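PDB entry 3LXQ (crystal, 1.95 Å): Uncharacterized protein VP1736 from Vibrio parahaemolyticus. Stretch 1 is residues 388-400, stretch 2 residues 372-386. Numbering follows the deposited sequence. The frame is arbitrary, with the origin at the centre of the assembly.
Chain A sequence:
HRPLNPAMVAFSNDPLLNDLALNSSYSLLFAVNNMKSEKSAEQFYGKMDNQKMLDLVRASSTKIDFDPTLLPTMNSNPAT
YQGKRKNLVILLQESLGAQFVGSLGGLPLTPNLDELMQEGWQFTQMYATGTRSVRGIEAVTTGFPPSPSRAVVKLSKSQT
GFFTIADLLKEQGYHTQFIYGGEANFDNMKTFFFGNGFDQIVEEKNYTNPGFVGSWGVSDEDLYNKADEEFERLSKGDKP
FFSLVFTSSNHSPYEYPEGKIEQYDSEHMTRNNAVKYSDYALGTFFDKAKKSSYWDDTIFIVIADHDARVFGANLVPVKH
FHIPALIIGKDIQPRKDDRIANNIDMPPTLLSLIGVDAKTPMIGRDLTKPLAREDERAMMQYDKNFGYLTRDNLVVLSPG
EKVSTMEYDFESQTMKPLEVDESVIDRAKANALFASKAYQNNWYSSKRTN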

ATOM      1  N   TYR A 388      -9.576  -3.967 -13.718  1.00 30.23           N
ATOM      2  CA  TYR A 388     -10.547  -3.360 -12.811  1.00 29.58           C
ATOM      3  C   TYR A 388     -11.496  -4.454 -12.316  1.00 30.33           C
ATOM      4  O   TYR A 388     -12.336  -4.981 -13.069  1.00 32.09           O
ATOM      5  CB  TYR A 388     -11.312  -2.222 -13.507  1.00 29.64           C
ATOM      6  CG  TYR A 388     -11.957  -1.213 -12.558  1.00 29.65           C
ATOM      7  CD1 TYR A 388     -11.249  -0.100 -12.096  1.00 29.50           C
ATOM      8  CD2 TYR A 388     -13.284  -1.370 -12.140  1.00 29.77           C
ATOM      9  CE1 TYR A 388     -11.855   0.840 -11.230  1.00 27.94           C
ATOM     10  CE2 TYR A 388     -13.884  -0.464 -11.288  1.00 29.84           C
ATOM     11  CZ  TYR A 388     -13.168   0.635 -10.835  1.00 27.40           C
ATOM     12  OH  TYR A 388     -13.781   1.515 -10.000  1.00 29.22           O
ATOM     13  N   LEU A 389     -11.305  -4.822 -11.057  1.00 29.90           N
ATOM     14  CA  LEU A 389     -12.082  -5.854 -10.392  1.00 30.67           C
ATOM     15  C   LEU A 389     -13.199  -5.231  -9.550  1.00 30.58           C
ATOM     16  O   LEU A 389     -12.952  -4.322  -8.741  1.00 29.62           O
ATOM     17  CB  LEU A 389     -11.173  -6.725  -9.510  1.00 30.91           C
ATOM     18  CG  LEU A 389     -11.824  -7.879  -8.720  1.00 32.02           C
ATOM     19  CD1 LEU A 389     -12.248  -9.054  -9.629  1.00 34.19           C
ATOM     20  CD2 LEU A 389     -10.931  -8.373  -7.580  1.00 31.08           C
ATOM     21  N   THR A 390     -14.424  -5.699  -9.777  1.00 32.02           N
ATOM     22  CA  THR A 390     -15.570  -5.378  -8.918  1.00 32.42           C
ATOM     23  C   THR A 390     -16.270  -6.683  -8.522  1.00 34.30           C
ATOM     24  O   THR A 390     -15.881  -7.759  -8.965  1.00 36.16           O
ATOM     25  CB  THR A 390     -16.592  -4.444  -9.628  1.00 32.64           C
ATOM     26  OG1 THR A 390     -17.415  -5.223 -10.497  1.00 35.05           O
ATOM     27  CG2 THR A 390     -15.890  -3.356 -10.444  1.00 31.77           C
ATOM     28  N   ARG A 391     -17.305  -6.595  -7.694  1.00 42.63           N
ATOM     29  CA  ARG A 391     -17.990  -7.799  -7.228  1.00 46.53           C
ATOM     30  C   ARG A 391     -18.718  -8.535  -8.353  1.00 48.25           C
ATOM     31  O   ARG A 391     -19.039  -9.716  -8.223  1.00 51.14           O
ATOM     32  CB  ARG A 391     -18.962  -7.452  -6.103  1.00 48.65           C
ATOM     33  CG  ARG A 391     -18.310  -7.297  -4.745  1.00 49.42           C
ATOM     34  CD  ARG A 391     -17.802  -8.631  -4.211  1.00 51.69           C
ATOM     35  NE  ARG A 391     -17.107  -8.470  -2.938  1.00 52.66           N
ATOM     36  CZ  ARG A 391     -16.563  -9.466  -2.239  1.00 55.78           C
ATOM     37  NH1 ARG A 391     -15.962  -9.210  -1.085  1.00 55.29           N
ATOM     38  NH2 ARG A 391     -16.620 -10.719  -2.684  1.00 58.11           N
ATOM     39  N   ASP A 392     -18.935  -7.835  -9.465  1.00 46.68           N
ATOM     40  CA  ASP A 392     -19.799  -8.316 -10.543  1.00 49.46           C
ATOM     41  C   ASP A 392     -19.067  -8.650 -11.832  1.00 48.25           C
ATOM     42  O   ASP A 392     -19.549  -9.443 -12.644  1.00 50.53           O
ATOM     43  CB  ASP A 392     -20.895  -7.286 -10.809  1.00 49.16           C
ATOM     44  CG  ASP A 392     -21.758  -7.056  -9.599  1.00 51.94           C
ATOM     45  OD1 ASP A 392     -22.593  -7.929  -9.288  1.00 56.60           O
ATOM     46  OD2 ASP A 392     -21.582  -6.013  -8.940  1.00 51.44           O
ATOM     47  N   ASN A 393     -17.893  -8.055 -11.998  1.00 45.75           N
ATOM     48  CA  ASN A 393     -17.161  -8.129 -13.249  1.00 44.79           C
ATOM     49  C   ASN A 393     -15.670  -7.871 -13.050  1.00 42.65           C
ATOM     50  O   ASN A 393     -15.237  -7.321 -12.026  1.00 41.71           O
ATOM     51  CB  ASN A 393     -17.748  -7.119 -14.246  1.00 43.62           C
ATOM     52  CG  ASN A 393     -18.075  -5.781 -13.589  1.00 42.75           C
ATOM     53  OD1 ASN A 393     -17.195  -5.120 -13.049  1.00 41.68           O
ATOM     54  ND2 ASN A 393     -19.347  -5.394 -13.620  1.00 42.83           N
ATOM     55  N   LEU A 394     -14.893  -8.287 -14.041  1.00 42.53           N
ATOM     56  CA  LEU A 394     -13.494  -7.925 -14.133  1.00 40.54           C
ATOM     57  C   LEU A 394     -13.198  -7.511 -15.563  1.00 39.99           C
ATOM     58  O   LEU A 394     -13.438  -8.281 -16.505  1.00 41.36           O
ATOM     59  CB  LEU A 394     -12.597  -9.101 -13.723  1.00 41.40           C
ATOM     60  CG  LEU A 394     -11.116  -9.070 -14.117  1.00 40.19           C
ATOM     61  CD1 LEU A 394     -10.319  -8.056 -13.306  1.00 35.61           C
ATOM     62  CD2 LEU A 394     -10.537 -10.472 -13.957  1.00 43.04           C
ATOM     63  N   VAL A 395     -12.662  -6.303 -15.704  1.00 37.87           N
ATOM     64  CA  VAL A 395     -12.274  -5.770 -17.005  1.00 37.79           C
ATOM     65  C   VAL A 395     -10.774  -5.584 -17.069  1.00 36.95           C
ATOM     66  O   VAL A 395     -10.172  -4.942 -16.202  1.00 34.87           O
ATOM     67  CB  VAL A 395     -12.955  -4.423 -17.322  1.00 36.99           C
ATOM     68  CG1 VAL A 395     -12.401  -3.834 -18.624  1.00 37.19           C
ATOM     69  CG2 VAL A 395     -14.470  -4.584 -17.395  1.00 37.89           C
ATOM     70  N   VAL A 396     -10.183  -6.151 -18.113  1.00 38.42           N
ATOM     71  CA  VAL A 396      -8.761  -6.020 -18.373  1.00 38.70           C
ATOM     72  C   VAL A 396      -8.503  -5.319 -19.711  1.00 39.49           C
ATOM     73  O   VAL A 396      -9.022  -5.726 -20.751  1.00 40.49           O
ATOM     74  CB  VAL A 396      -8.061  -7.390 -18.334  1.00 40.48           C
ATOM     75  CG1 VAL A 396      -6.601  -7.248 -18.741  1.00 41.63           C
ATOM     76  CG2 VAL A 396      -8.169  -7.994 -16.922  1.00 40.97           C
ATOM     77  N   LEU A 397      -7.690  -4.271 -19.658  1.00 38.36           N
ATOM     78  CA  LEU A 397      -7.296  -3.495 -20.829  1.00 39.90           C
ATOM     79  C   LEU A 397      -5.831  -3.783 -21.154  1.00 41.32           C
ATOM     80  O   LEU A 397      -4.964  -3.698 -20.280  1.00 39.19           O
ATOM     81  CB  LEU A 397      -7.459  -1.990 -20.553  1.00 38.81           C
ATOM     82  CG  LEU A 397      -8.785  -1.518 -19.964  1.00 37.84           C
ATOM     83  CD1 LEU A 397      -8.730  -0.015 -19.762  1.00 37.33           C
ATOM     84  CD2 LEU A 397      -9.965  -1.909 -20.871  1.00 42.12           C
ATOM     85  N   SER A 398      -5.564  -4.130 -22.410  1.00 43.76           N
ATOM     86  CA  SER A 398      -4.209  -4.403 -22.853  1.00 46.41           C
ATOM     87  C   SER A 398      -3.837  -3.533 -24.070  1.00 49.21           C
ATOM     88  O   SER A 398      -4.733  -2.936 -24.704  1.00 50.21           O
ATOM     89  CB  SER A 398      -4.051  -5.903 -23.155  1.00 48.12           C
ATOM     90  OG  SER A 398      -5.249  -6.446 -23.684  1.00 49.77           O
ATOM     91  N   PRO A 399      -2.523  -3.467 -24.419  1.00 50.95           N
ATOM     92  CA  PRO A 399      -2.087  -2.720 -25.613  1.00 53.72           C
ATOM     93  C   PRO A 399      -2.810  -3.114 -26.902  1.00 56.19           C
ATOM     94  O   PRO A 399      -3.295  -4.245 -27.036  1.00 56.76           O
ATOM     95  CB  PRO A 399      -0.598  -3.063 -25.713  1.00 56.15           C
ATOM     96  CG  PRO A 399      -0.191  -3.333 -24.299  1.00 53.04           C
ATOM     97  CD  PRO A 399      -1.371  -4.035 -23.689  1.00 50.33           C
ATOM     98  N   GLY A 400      -2.864  -2.177 -27.846  1.00 57.59           N
ATOM     99  CA  GLY A 400      -3.584  -2.375 -29.095  1.00 59.35           C
ATOM    100  C   GLY A 400      -5.068  -2.186 -28.859  1.00 55.81           C
ATOM    101  O   GLY A 400      -5.889  -2.654 -29.651  1.00 57.15           O
TER
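Stretch 2 372-386: AREDERAMMQYDKNF

Stretch 2 lies beside stretch 1 as its antiparallel neighbour in a β-sheet, and the apolar side chains on the two faces of that sheet form the centre of the contact. The ring of Y388 packs on M379, a selenomethionine, with CE1 of Y388 3.8 Å from CG of M379; these two residues form a non-hydrogen-bonded pair, their CA atoms 4.7 Å apart. F386 meets the edge of the same ring, its CE1 4.1 Å from CD1 of Y388. L389 and A378 project from the other face, CB to CB at 4.3 Å, and the side chain of M380, also selenomethionine, reaches back so that its CE comes within 3.2 Å of CB of L389 and 4.4 Å of CD1 of L394. Farther along, CD1 of L397 approaches CD1 of F386 at 4.4 Å.

The backbone fixes this register. Strand 377-382 runs at 163° to strand 388-390, nearly antiparallel, with the axes 4.6 Å apart at their closest. L389 and A378 form a hydrogen-bonded pair: N of L389 donates to O of A378 and N of A378 to O of L389, both at 2.8 Å. The carbonyls also receive CA-H contacts, from CA of R377 to O of L389 at 3.0 Å and from CA of Y388 to O of A378 at 3.5 Å. After 382 the chain reverses through a type II' turn from Y382 to N385, which brings F386 opposite L397 in strand 394-398. There N of L397 donates to O of F386 at 2.7 Å and N of F386 to O of L397 at 3.0 Å. Next to this second pair the contact continues through N385 and K384: OD1 of N385 lies 3.2 Å from CB of S398 and 3.4 Å from CD of P399, while CG of P399 rests 3.7 Å from CB of K384, whose side chain is not modelled past that atom.

At the other end the contact turns polar. The hydroxyl of Y388 reaches the side chain of R377, its OH 3.4 Å from CG of R377, at the edge of the guanidinium, and a water bridges the two side chains, 2.8 Å from OH of Y388 and 2.9 Å from NE of R377. Beyond the strand pairing, R391 points toward stretch 2 and forms a salt bridge with E376; NE of R391 donates to OE1 of E376 at 2.7 Å in an almost linear hydrogen bond. A second water accepts from N of R391 at 2.8 Å and lies 2.7 Å from O of E376 and 2.9 Å from O of R373, linking the loops where the strands part.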

ATOM      1  N   ALA A 372     -20.968   0.989  -0.435  1.00 32.48           N
ATOM      2  CA  ALA A 372     -21.972   0.089  -0.995  1.00 34.71           C
ATOM      3  C   ALA A 372     -21.254  -1.034  -1.715  1.00 34.49           C
ATOM      4  O   ALA A 372     -20.142  -0.834  -2.218  1.00 33.06           O
ATOM      5  CB  ALA A 372     -22.911   0.851  -1.952  1.00 34.67           C
ATOM      6  N   ARG A 373     -21.867  -2.214  -1.728  1.00 36.12           N
ATOM      7  CA  ARG A 373     -21.326  -3.358  -2.457  1.00 37.33           C
ATOM      8  C   ARG A 373     -20.944  -3.084  -3.911  1.00 36.91           C
ATOM      9  O   ARG A 373     -19.945  -3.619  -4.400  1.00 37.24           O
ATOM     10  CB  ARG A 373     -22.289  -4.540  -2.414  1.00 40.26           C
ATOM     11  CG  ARG A 373     -21.845  -5.635  -1.466  1.00 43.06           C
ATOM     12  CD  ARG A 373     -22.302  -6.982  -1.955  1.00 50.55           C
ATOM     13  NE  ARG A 373     -21.616  -7.424  -3.174  1.00 53.28           N
ATOM     14  CZ  ARG A 373     -22.214  -7.614  -4.352  1.00 56.81           C
ATOM     15  NH1 ARG A 373     -21.514  -8.032  -5.394  1.00 57.79           N
ATOM     16  NH2 ARG A 373     -23.517  -7.400  -4.504  1.00 60.06           N
ATOM     17  N   GLU A 374     -21.740  -2.286  -4.617  1.00 36.92           N
ATOM     18  CA  GLU A 374     -21.483  -2.067  -6.040  1.00 37.15           C
ATOM     19  C   GLU A 374     -20.275  -1.142  -6.260  1.00 34.57           C
ATOM     20  O   GLU A 374     -19.778  -1.017  -7.386  1.00 33.99           O
ATOM     21  CB  GLU A 374     -22.723  -1.525  -6.762  1.00 39.09           C
ATOM     22  CG  GLU A 374     -23.133  -0.132  -6.331  1.00 39.89           C
ATOM     23  CD  GLU A 374     -24.217  -0.122  -5.243  1.00 44.99           C
ATOM     24  OE1 GLU A 374     -24.467  -1.177  -4.577  1.00 44.55           O
ATOM     25  OE2 GLU A 374     -24.820   0.969  -5.071  1.00 45.24           O
ATOM     26  N   ASP A 375     -19.831  -0.497  -5.179  1.00 32.48           N
ATOM     27  CA  ASP A 375     -18.654   0.371  -5.207  1.00 30.91           C
ATOM     28  C   ASP A 375     -17.331  -0.325  -4.819  1.00 29.71           C
ATOM     29  O   ASP A 375     -16.239   0.228  -5.040  1.00 28.35           O
ATOM     30  CB  ASP A 375     -18.899   1.626  -4.374  1.00 30.15           C
ATOM     31  CG  ASP A 375     -19.994   2.502  -4.971  1.00 33.34           C
ATOM     32  OD1 ASP A 375     -20.016   2.664  -6.218  1.00 33.61           O
ATOM     33  OD2 ASP A 375     -20.828   3.017  -4.196  1.00 33.81           O
ATOM     34  N   GLU A 376     -17.418  -1.543  -4.284  1.00 29.38           N
ATOM     35  CA  GLU A 376     -16.216  -2.327  -4.016  1.00 28.83           C
ATOM     36  C   GLU A 376     -15.457  -2.511  -5.314  1.00 27.84           C
ATOM     37  O   GLU A 376     -16.066  -2.799  -6.335  1.00 28.29           O
ATOM     38  CB  GLU A 376     -16.574  -3.692  -3.443  1.00 30.45           C
ATOM     39  CG  GLU A 376     -17.248  -3.600  -2.091  1.00 30.99           C
ATOM     40  CD  GLU A 376     -17.453  -4.957  -1.450  1.00 33.05           C
ATOM     41  OE1 GLU A 376     -16.850  -5.957  -1.914  1.00 32.51           O
ATOM     42  OE2 GLU A 376     -18.230  -5.005  -0.474  1.00 34.88           O
ATOM     43  N   ARG A 377     -14.136  -2.332  -5.269  1.00 26.38           N
ATOM     44  CA  ARG A 377     -13.299  -2.429  -6.477  1.00 25.63           C
ATOM     45  C   ARG A 377     -11.817  -2.525  -6.155  1.00 25.38           C
ATOM     46  O   ARG A 377     -11.365  -2.104  -5.074  1.00 24.64           O
ATOM     47  CB  ARG A 377     -13.547  -1.258  -7.449  1.00 25.55           C
ATOM     48  CG  ARG A 377     -13.069   0.128  -6.952  1.00 23.87           C
ATOM     49  CD  ARG A 377     -11.596   0.417  -7.340  1.00 25.43           C
ATOM     50  NE  ARG A 377     -11.124   1.660  -6.717  1.00 24.15           N
ATOM     51  CZ  ARG A 377     -10.601   1.760  -5.494  1.00 23.36           C
ATOM     52  NH1 ARG A 377     -10.441   0.679  -4.730  1.00 21.86           N
ATOM     53  NH2 ARG A 377     -10.217   2.958  -5.036  1.00 21.65           N
ATOM     54  N   ALA A 378     -11.075  -3.065  -7.118  1.00 24.94           N
ATOM     55  CA  ALA A 378      -9.619  -3.083  -7.084  1.00 25.66           C
ATOM     56  C   ALA A 378      -9.081  -2.810  -8.481  1.00 26.36           C
ATOM     57  O   ALA A 378      -9.470  -3.481  -9.474  1.00 26.81           O
ATOM     58  CB  ALA A 378      -9.098  -4.449  -6.575  1.00 26.03           C
HETATM   59  N   MSE A 379      -8.199  -1.826  -8.560  1.00 25.76           N
HETATM   60  CA  MSE A 379      -7.430  -1.591  -9.773  1.00 27.11           C
HETATM   61  C   MSE A 379      -6.111  -2.327  -9.660  1.00 27.32           C
HETATM   62  O   MSE A 379      -5.453  -2.258  -8.636  1.00 26.56           O
HETATM   63  CB  MSE A 379      -7.142  -0.097  -9.956  1.00 26.71           C
HETATM   64  CG  MSE A 379      -8.332   0.799  -9.697  1.00 27.93           C
HETATM   65 SE   MSE A 379      -7.765   2.594 -10.221  1.00 36.00          SE
HETATM   66  CE  MSE A 379      -8.833   3.638  -8.912  1.00 32.41           C
HETATM   67  N   MSE A 380      -5.708  -3.009 -10.722  1.00 28.71           N
HETATM   68  CA  MSE A 380      -4.383  -3.613 -10.722  1.00 30.23           C
HETATM   69  C   MSE A 380      -3.671  -3.567 -12.073  1.00 30.71           C
HETATM   70  O   MSE A 380      -4.277  -3.769 -13.135  1.00 31.31           O
HETATM   71  CB  MSE A 380      -4.368  -4.989 -10.032  1.00 31.39           C
HETATM   72  CG  MSE A 380      -5.325  -5.998 -10.560  1.00 36.04           C
HETATM   73 SE   MSE A 380      -6.137  -7.150  -9.184  1.00 42.10          SE
HETATM   74  CE  MSE A 380      -7.946  -6.828  -9.816  1.00 40.04           C
ATOM     75  N   GLN A 381      -2.387  -3.219 -12.010  1.00 30.36           N
ATOM     76  CA  GLN A 381      -1.558  -3.063 -13.195  1.00 31.02           C
ATOM     77  C   GLN A 381      -0.521  -4.152 -13.212  1.00 31.64           C
ATOM     78  O   GLN A 381       0.311  -4.231 -12.307  1.00 31.23           O
ATOM     79  CB  GLN A 381      -0.853  -1.710 -13.184  1.00 30.98           C
ATOM     80  CG  GLN A 381      -0.155  -1.356 -14.485  1.00 32.22           C
ATOM     81  CD  GLN A 381      -1.086  -0.677 -15.485  1.00 33.74           C
ATOM     82  OE1 GLN A 381      -1.888   0.180 -15.112  1.00 32.31           O
ATOM     83  NE2 GLN A 381      -0.965  -1.045 -16.768  1.00 33.72           N
ATOM     84  N   TYR A 382      -0.580  -4.990 -14.245  1.00 32.76           N
ATOM     85  CA  TYR A 382       0.411  -6.016 -14.478  1.00 34.14           C
ATOM     86  C   TYR A 382       1.203  -5.638 -15.732  1.00 35.67           C
ATOM     87  O   TYR A 382       0.788  -5.943 -16.858  1.00 36.05           O
ATOM     88  CB  TYR A 382      -0.248  -7.401 -14.622  1.00 34.86           C
ATOM     89  CG  TYR A 382       0.744  -8.522 -14.840  1.00 36.96           C
ATOM     90  CD1 TYR A 382       1.548  -8.976 -13.786  1.00 37.69           C
ATOM     91  CD2 TYR A 382       0.888  -9.132 -16.090  1.00 37.67           C
ATOM     92  CE1 TYR A 382       2.464  -9.989 -13.966  1.00 40.06           C
ATOM     93  CE2 TYR A 382       1.808 -10.154 -16.284  1.00 40.51           C
ATOM     94  CZ  TYR A 382       2.592 -10.576 -15.213  1.00 41.18           C
ATOM     95  OH  TYR A 382       3.504 -11.581 -15.361  1.00 42.78           O
ATOM     96  N   ASP A 383       2.334  -4.958 -15.527  1.00 36.12           N
ATOM     97  CA  ASP A 383       3.128  -4.399 -16.641  1.00 38.12           C
ATOM     98  C   ASP A 383       2.285  -3.439 -17.506  1.00 37.39           C
ATOM     99  O   ASP A 383       1.890  -2.369 -17.047  1.00 36.40           O
ATOM    100  CB  ASP A 383       3.766  -5.529 -17.486  1.00 39.32           C
ATOM    101  CG  ASP A 383       4.772  -6.359 -16.689  1.00 41.93           C
ATOM    102  OD1 ASP A 383       5.396  -5.807 -15.754  1.00 41.71           O
ATOM    103  OD2 ASP A 383       4.951  -7.561 -17.006  1.00 46.27           O
ATOM    104  N   LYS A 384       1.994  -3.846 -18.739  1.00 38.02           N
ATOM    105  CA  LYS A 384       1.228  -3.031 -19.675  1.00 38.17           C
ATOM    106  C   LYS A 384      -0.291  -3.253 -19.565  1.00 37.35           C
ATOM    107  O   LYS A 384      -1.075  -2.550 -20.212  1.00 37.84           O
ATOM    108  CB  LYS A 384       1.708  -3.294 -21.116  1.00 40.21           C
ATOM    109  N   ASN A 385      -0.705  -4.233 -18.764  1.00 36.22           N
ATOM    110  CA  ASN A 385      -2.127  -4.540 -18.614  1.00 35.51           C
ATOM    111  C   ASN A 385      -2.748  -3.919 -17.366  1.00 33.56           C
ATOM    112  O   ASN A 385      -2.149  -3.939 -16.303  1.00 33.06           O
ATOM    113  CB  ASN A 385      -2.346  -6.045 -18.615  1.00 36.04           C
ATOM    114  CG  ASN A 385      -1.885  -6.697 -19.909  1.00 37.75           C
ATOM    115  OD1 ASN A 385      -1.701  -6.029 -20.926  1.00 38.88           O
ATOM    116  ND2 ASN A 385      -1.696  -8.002 -19.871  1.00 37.21           N
ATOM    117  N   PHE A 386      -3.950  -3.364 -17.520  1.00 33.01           N
ATOM    118  CA  PHE A 386      -4.692  -2.767 -16.410  1.00 30.93           C
ATOM    119  C   PHE A 386      -5.975  -3.537 -16.184  1.00 31.01           C
ATOM    120  O   PHE A 386      -6.739  -3.801 -17.132  1.00 31.91           O
ATOM    121  CB  PHE A 386      -5.018  -1.294 -16.688  1.00 30.46           C
ATOM    122  CG  PHE A 386      -5.865  -0.633 -15.606  1.00 29.98           C
ATOM    123  CD1 PHE A 386      -7.270  -0.640 -15.687  1.00 28.50           C
ATOM    124  CD2 PHE A 386      -5.263   0.019 -14.530  1.00 27.32           C
ATOM    125  CE1 PHE A 386      -8.051  -0.003 -14.682  1.00 28.51           C
ATOM    126  CE2 PHE A 386      -6.030   0.644 -13.537  1.00 25.82           C
ATOM    127  CZ  PHE A 386      -7.420   0.631 -13.610  1.00 25.73           C
TER
HETATM  128  O   HOH W   1     -18.340  -4.142  -6.714  1.00 30.88           O
HETATM  129  O   HOH W   2     -12.645   3.483  -8.424  1.00 28.56           O